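Local coordinates for histidine--tRNA ligase (Staphylococcus aureus, PDB 1QE0) that joins L-histidine to tRNA(His) at the expense of ATP, giving histidyl-tRNA(His), AMP and diphosphate, and works as a class II synthetase homodimer, at the interface of chains A and B. Numbering follows the deposited sequence. Chains: chain A/B, Histidine--tRNA ligase.

Contacts 1 and 2 are neighbours in the dimer interface, with C-alpha centres about 16 Å apart, and both join catalytic region to catalytic region. Contact 3 lies about 26 Å from contact 1 and 41 Å from contact 2, measured between the same centres; there the anticodon-binding region of chain B reaches the catalytic region of chain A. No residue is shared among the three. Two-fold symmetry gives each a twin with the chains exchanged, so each subunit's catalytic region probably helps to hold both the partner's catalytic region and the partner's anticodon-binding domain.

Contact 1: the interface of chains A and B. Residues chain A 39-41, 87; chain B 4, 8-10.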
loop_
_atom_site.group_PDB
_atom_site.type_symbol
_atom_site.label_atom_id
_atom_site.label_comp_id
_atom_site.label_asym_id
_atom_site.label_seq_id
_atom_site.Cartn_x
_atom_site.Cartn_y
_atom_site.Cartn_z
ATOM N N ARG A 39 9.935 1.039 0.903
ATOM C CA ARG A 39 9.229 1.470 2.087
ATOM C C ARG A 39 10.260 1.924 3.081
ATOM O O ARG A 39 11.037 1.148 3.598
ATOM C CB ARG A 39 8.451 0.322 2.681
ATOM C CG ARG A 39 7.705 -0.490 1.675
ATOM C CD ARG A 39 6.532 -1.174 2.308
ATOM N NE ARG A 39 5.738 -1.839 1.296
ATOM C CZ ARG A 39 4.860 -2.778 1.582
ATOM N NH1 ARG A 39 4.693 -3.124 2.842
ATOM N NH2 ARG A 39 4.193 -3.403 0.621
ATOM N N THR A 40 10.272 3.215 3.310
ATOM C CA THR A 40 11.192 3.898 4.199
ATOM C C THR A 40 10.527 3.964 5.586
ATOM O O THR A 40 9.320 3.771 5.705
ATOM C CB THR A 40 11.347 5.309 3.573
ATOM O OG1 THR A 40 12.358 5.248 2.578
ATOM C CG2 THR A 40 11.567 6.437 4.591
ATOM N N PRO A 41 11.304 4.157 6.654
ATOM C CA PRO A 41 10.730 4.247 8.007
ATOM C C PRO A 41 9.815 5.469 8.143
ATOM O O PRO A 41 9.911 6.436 7.369
ATOM C CB PRO A 41 11.967 4.406 8.884
ATOM C CG PRO A 41 12.983 3.634 8.106
ATOM C CD PRO A 41 12.765 4.081 6.707
ATOM N N ARG A 87 17.784 9.319 0.620
ATOM C CA ARG A 87 18.622 8.870 1.726
ATOM C C ARG A 87 18.860 7.354 1.619
ATOM O O ARG A 87 19.938 6.861 1.956
ATOM C CB ARG A 87 17.985 9.246 3.067
ATOM C CG ARG A 87 18.893 9.017 4.237
ATOM C CD ARG A 87 18.330 7.975 5.167
ATOM N NE ARG A 87 18.315 6.636 4.586
ATOM C CZ ARG A 87 17.280 5.803 4.685
ATOM N NH1 ARG A 87 16.187 6.177 5.340
ATOM N NH2 ARG A 87 17.334 4.590 4.155
ATOM N N ILE B 4 19.983 5.972 8.333
ATOM C CA ILE B 4 18.675 5.498 8.766
ATOM C C ILE B 4 18.642 5.519 10.289
ATOM O O ILE B 4 19.648 5.252 10.941
ATOM C CB ILE B 4 18.515 4.043 8.276
ATOM C CG1 ILE B 4 17.474 3.887 7.190
ATOM C CG2 ILE B 4 17.999 3.211 9.300
ATOM C CD1 ILE B 4 17.193 2.429 6.872
ATOM N N THR B 8 16.082 0.632 12.622
ATOM C CA THR B 8 15.084 0.876 11.598
ATOM C C THR B 8 15.651 0.340 10.280
ATOM O O THR B 8 16.868 0.370 10.090
ATOM C CB THR B 8 14.817 2.387 11.558
ATOM O OG1 THR B 8 13.497 2.670 12.024
ATOM C CG2 THR B 8 15.009 2.936 10.218
ATOM N N GLN B 9 14.794 -0.204 9.407
ATOM C CA GLN B 9 15.240 -0.744 8.097
ATOM C C GLN B 9 14.289 -0.358 6.945
ATOM O O GLN B 9 13.103 -0.138 7.170
ATOM C CB GLN B 9 15.349 -2.279 8.143
ATOM C CG GLN B 9 14.017 -2.962 8.504
ATOM C CD GLN B 9 13.846 -4.389 7.965
ATOM O OE1 GLN B 9 12.739 -4.943 7.996
ATOM N NE2 GLN B 9 14.937 -5.001 7.522
ATOM N N ASP B 10 14.822 -0.258 5.730
ATOM C CA ASP B 10 14.020 0.084 4.559
ATOM C C ASP B 10 13.628 -1.226 3.947
ATOM O O ASP B 10 14.410 -2.180 3.992
ATOM C CB ASP B 10 14.849 0.767 3.468
ATOM C CG ASP B 10 15.472 2.045 3.902
ATOM O OD1 ASP B 10 15.056 2.652 4.900
ATOM O OD2 ASP B 10 16.392 2.471 3.196
#
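A:Arg87 and B:Asp10 meet from opposite directions and supply a charged link in this part of the dimer interface. The terminal nitrogen NH2 of the A:Arg87 guanidinium forms a salt bridge with carboxylate oxygen OD2 of B:Asp10 at 2.5 Å. The same nitrogen donates to OD1 of that carboxylate at 3.1 Å, and this second bond is much the straighter, with 166° at the hydrogen against 122°. Both oxygens use their syn lone pairs, and the two flat groups are nearly coplanar, their planes 24° apart; one nitrogen thus faces the mouth of the carboxylate. The arginine chain gets there by bending at chi2 and again at chi3. The pairing would be expected to favour the charged form of the aspartate.

Apolar groups flank this link. B:Ile4 crosses A:Arg87 at about a right angle and lies over one face of the guanidinium, with CB 4.2 Å above the plane. The ring of A:Pro41 lies beside methyl CG2 of B:Thr8, but the fit is modelled too tightly to be read in detail.

A separate van der Waals approach brings the carbonyl O of A:Arg39 to CA of B:Asp10.

In the fold, A:Arg87 projects from helix 82-91 and A:Pro41 lies in the loop between strands 36-37 and 43-45; together they receive the N-terminal loop of chain B just ahead of its helix 13-33.

Contact 2: the interface of chains A and B. Residues chain A 67, 69-71, 75; chain B 65-66, 113.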
loop_
_atom_site.group_PDB
_atom_site.type_symbol
_atom_site.label_atom_id
_atom_site.label_comp_id
_atom_site.label_asym_id
_atom_site.label_seq_id
_atom_site.Cartn_x
_atom_site.Cartn_y
_atom_site.Cartn_z
ATOM N N PHE A 67 11.379 15.091 17.538
ATOM C CA PHE A 67 11.519 14.748 18.940
ATOM C C PHE A 67 12.866 14.040 19.193
ATOM O O PHE A 67 13.274 13.151 18.448
ATOM C CB PHE A 67 10.304 13.990 19.499
ATOM C CG PHE A 67 9.903 12.807 18.706
ATOM C CD1 PHE A 67 10.173 11.537 19.166
ATOM C CD2 PHE A 67 9.294 12.957 17.479
ATOM C CE1 PHE A 67 9.852 10.418 18.421
ATOM C CE2 PHE A 67 8.964 11.846 16.719
ATOM C CZ PHE A 67 9.249 10.569 17.194
ATOM N N ASP A 69 14.232 11.839 20.521
ATOM C CA ASP A 69 14.078 10.523 21.081
ATOM C C ASP A 69 15.183 9.671 20.508
ATOM O O ASP A 69 16.273 10.174 20.257
ATOM C CB ASP A 69 12.680 9.992 20.787
ATOM C CG ASP A 69 11.612 10.719 21.605
ATOM O OD1 ASP A 69 10.750 10.031 22.218
ATOM O OD2 ASP A 69 11.651 11.982 21.636
ATOM N N LYS A 70 14.961 8.371 20.407
ATOM C CA LYS A 70 15.983 7.495 19.854
ATOM C C LYS A 70 17.289 7.614 20.646
ATOM O O LYS A 70 18.361 7.293 20.133
ATOM C CB LYS A 70 16.233 7.892 18.401
ATOM C CG LYS A 70 16.555 6.741 17.513
ATOM C CD LYS A 70 15.407 5.780 17.496
ATOM C CE LYS A 70 15.620 4.767 16.437
ATOM N NZ LYS A 70 14.532 3.783 16.458
ATOM N N GLY A 71 17.194 8.034 21.908
ATOM C CA GLY A 71 18.385 8.224 22.724
ATOM C C GLY A 71 18.851 9.671 22.592
ATOM O O GLY A 71 20.015 9.937 22.273
ATOM N N ILE A 75 14.930 12.846 15.809
ATOM C CA ILE A 75 14.295 12.135 14.703
ATOM C C ILE A 75 13.093 12.966 14.245
ATOM O O ILE A 75 12.650 13.872 14.955
ATOM C CB ILE A 75 13.814 10.701 15.087
ATOM C CG1 ILE A 75 12.770 10.764 16.194
ATOM C CG2 ILE A 75 14.994 9.813 15.448
ATOM C CD1 ILE A 75 12.503 9.441 16.838
ATOM N N TYR B 65 7.499 6.140 21.831
ATOM C CA TYR B 65 7.900 7.443 21.310
ATOM C C TYR B 65 6.803 8.409 21.640
ATOM O O TYR B 65 5.780 8.462 20.947
ATOM C CB TYR B 65 8.095 7.402 19.785
ATOM C CG TYR B 65 9.210 6.495 19.306
ATOM C CD1 TYR B 65 9.060 5.103 19.296
ATOM C CD2 TYR B 65 10.418 7.029 18.893
ATOM C CE1 TYR B 65 10.093 4.272 18.887
ATOM C CE2 TYR B 65 11.463 6.203 18.486
ATOM C CZ TYR B 65 11.295 4.833 18.479
ATOM O OH TYR B 65 12.334 4.055 18.031
ATOM N N THR B 66 6.977 9.110 22.749
ATOM C CA THR B 66 5.997 10.105 23.179
ATOM C C THR B 66 6.655 11.470 22.966
ATOM O O THR B 66 7.881 11.578 23.017
ATOM C CB THR B 66 5.648 9.921 24.681
ATOM O OG1 THR B 66 5.227 8.570 24.910
ATOM C CG2 THR B 66 4.558 10.894 25.112
ATOM N N TYR B 113 10.260 1.255 21.642
ATOM C CA TYR B 113 11.599 1.740 22.042
ATOM C C TYR B 113 12.647 0.713 22.420
ATOM O O TYR B 113 13.823 1.099 22.280
ATOM C CB TYR B 113 11.486 2.620 23.263
ATOM C CG TYR B 113 11.838 4.049 23.072
ATOM C CD1 TYR B 113 13.158 4.448 22.858
ATOM C CD2 TYR B 113 10.863 5.026 23.211
ATOM C CE1 TYR B 113 13.491 5.808 22.787
ATOM C CE2 TYR B 113 11.174 6.372 23.147
ATOM C CZ TYR B 113 12.481 6.751 22.940
ATOM O OH TYR B 113 12.754 8.083 22.900
#
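B:Tyr113 directs its phenol oxygen at A:Asp69, the two side chains crossing at about a right angle. Hydroxyl OH donates weakly to carboxylate oxygen OD1 of A:Asp69 at 2.9 Å, and also takes a weak bond from the backbone N of A:Lys70. The hydroxyl is modelled too close to the beta-carbon of A:Asp69, so these links suggest rather than establish its setting against the start of helix 69-72. CG of A:Asp69 stands beside the backbone N of its own residue (chi1 -71°), and the chi2 rotation turns OD1 to the hydroxyl.

The second tyrosine, B:Tyr65, is bonded at its hydroxyl and packed along its ring. Side-chain amino nitrogen NZ of A:Lys70 donates to OH of B:Tyr65 at 2.7 Å, the lysine chain bending at chi2 (61°) and running out extended beyond it. Farther down the ring, CD2 of B:Tyr65 sits at the edge of the A:Phe67 ring, 3.5 Å from its CE1. Methyl CD1 of A:Ile75 adds a contact at 3.8 Å to CE2 of B:Tyr65, while CG1 of A:Ile75 lies over one face of the A:Phe67 ring, toward its rim.

Within the fold, chain A contributes strands 65-67 and 75-77 with the short helix 69-72 between them; chain B answers with B:Tyr65 just ahead of strand 66-67, B:Thr66 at its start, and the loop carrying B:Tyr113.

Contact 3: the interface of chains A and B. Residues chain A 101, 134, 136, 138-139; chain B 361, 363-364.
Much of this contact is built round B:Tyr363, whose aromatic ring is received by A:Val139, A:Ser138 and A:Pro101. Methyl CG2 of A:Val139 lies over a face of the ring near CG and CD1, 3.5 Å from CD1 of B:Tyr363. At the CD2 edge, CD of A:Pro101, a proline that follows a cis peptide bond, comes within 3.9 Å of CD2 of the tyrosine. The opposite edge meets polar groups: hydroxyl OG of A:Ser138 lies in the ring plane, 3.4 Å from CD1 of B:Tyr363, and amide nitrogen ND2 of A:Asn136 also approaches that edge, its amide plane turned 76° from the ring.

The two polar residues at that edge are also bonded to each other. OD1 of A:Asn136 accepts from both OG and N of A:Ser138, at 2.7 Å and 2.8 Å, the donors arriving from the same face above its carbonyl plane. With chi1 at 60°, the serine hydroxyl can serve this bond while bordering the tyrosine. The arrangement resembles an N-terminal cap on helix 137-153.

Beside the ring, CD1 of B:Leu364 packs on CB of A:Ala134 at 3.5 Å. Through these contacts the anticodon-binding domain of one subunit is seated on the catalytic region of the other, which probably helps to hold the two tRNA-recognising parts in register.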
loop_
_atom_site.group_PDB
_atom_site.type_symbol
_atom_site.label_atom_id
_atom_site.label_comp_id
_atom_site.label_asym_id
_atom_site.label_seq_id
_atom_site.Cartn_x
_atom_site.Cartn_y
_atom_site.Cartn_z
ATOM N N PRO A 101 17.931 3.504 -15.254
ATOM C CA PRO A 101 17.793 4.369 -14.077
ATOM C C PRO A 101 17.094 3.659 -12.928
ATOM O O PRO A 101 16.436 2.632 -13.121
ATOM C CB PRO A 101 16.950 5.532 -14.606
ATOM C CG PRO A 101 16.082 4.887 -15.634
ATOM C CD PRO A 101 17.041 3.960 -16.340
ATOM N N ALA A 134 19.202 9.103 -15.146
ATOM C CA ALA A 134 19.048 9.042 -16.598
ATOM C C ALA A 134 18.376 10.259 -17.177
ATOM O O ALA A 134 17.227 10.165 -17.617
ATOM C CB ALA A 134 18.275 7.802 -16.997
ATOM N N ASN A 136 16.898 12.319 -19.612
ATOM C CA ASN A 136 16.590 11.976 -20.977
ATOM C C ASN A 136 15.124 12.252 -21.264
ATOM O O ASN A 136 14.240 11.786 -20.547
ATOM C CB ASN A 136 16.920 10.474 -21.149
ATOM C CG ASN A 136 16.449 9.890 -22.467
ATOM O OD1 ASN A 136 15.753 10.524 -23.243
ATOM N ND2 ASN A 136 16.803 8.645 -22.702
ATOM N N SER A 138 13.008 11.069 -23.214
ATOM C CA SER A 138 12.152 9.908 -23.262
ATOM C C SER A 138 11.770 9.438 -21.874
ATOM O O SER A 138 10.738 8.800 -21.723
ATOM C CB SER A 138 12.818 8.786 -24.027
ATOM O OG SER A 138 14.032 8.444 -23.394
ATOM N N VAL A 139 12.584 9.736 -20.862
ATOM C CA VAL A 139 12.264 9.326 -19.476
ATOM C C VAL A 139 11.144 10.209 -18.945
ATOM O O VAL A 139 10.186 9.737 -18.338
ATOM C CB VAL A 139 13.449 9.483 -18.503
ATOM C CG1 VAL A 139 13.060 8.920 -17.154
ATOM C CG2 VAL A 139 14.655 8.764 -19.027
ATOM N N LYS B 361 12.297 -0.016 -21.928
ATOM C CA LYS B 361 13.285 0.173 -22.987
ATOM C C LYS B 361 14.542 0.637 -22.330
ATOM O O LYS B 361 14.631 0.637 -21.104
ATOM C CB LYS B 361 12.840 1.232 -24.005
ATOM C CG LYS B 361 12.705 2.603 -23.424
ATOM C CD LYS B 361 12.100 3.530 -24.390
ATOM C CE LYS B 361 13.069 3.793 -25.472
ATOM N NZ LYS B 361 14.281 4.434 -24.899
ATOM N N TYR B 363 16.974 3.682 -21.393
ATOM C CA TYR B 363 17.273 5.096 -21.213
ATOM C C TYR B 363 18.782 4.968 -21.121
ATOM O O TYR B 363 19.301 3.950 -21.573
ATOM C CB TYR B 363 16.604 5.569 -19.933
ATOM C CG TYR B 363 15.103 5.343 -20.053
ATOM C CD1 TYR B 363 14.382 5.970 -21.066
ATOM C CD2 TYR B 363 14.423 4.447 -19.240
ATOM C CE1 TYR B 363 13.042 5.707 -21.274
ATOM C CE2 TYR B 363 13.064 4.186 -19.447
ATOM C CZ TYR B 363 12.392 4.820 -20.468
ATOM O OH TYR B 363 11.068 4.561 -20.732
ATOM N N LEU B 364 19.544 5.939 -20.645
ATOM C CA LEU B 364 21.018 5.688 -20.589
ATOM C C LEU B 364 21.780 5.390 -21.927
ATOM O O LEU B 364 22.983 5.215 -21.916
ATOM C CB LEU B 364 21.331 4.549 -19.617
ATOM C CG LEU B 364 21.917 4.862 -18.252
ATOM C CD1 LEU B 364 20.955 5.659 -17.440
ATOM C CD2 LEU B 364 22.226 3.541 -17.545
#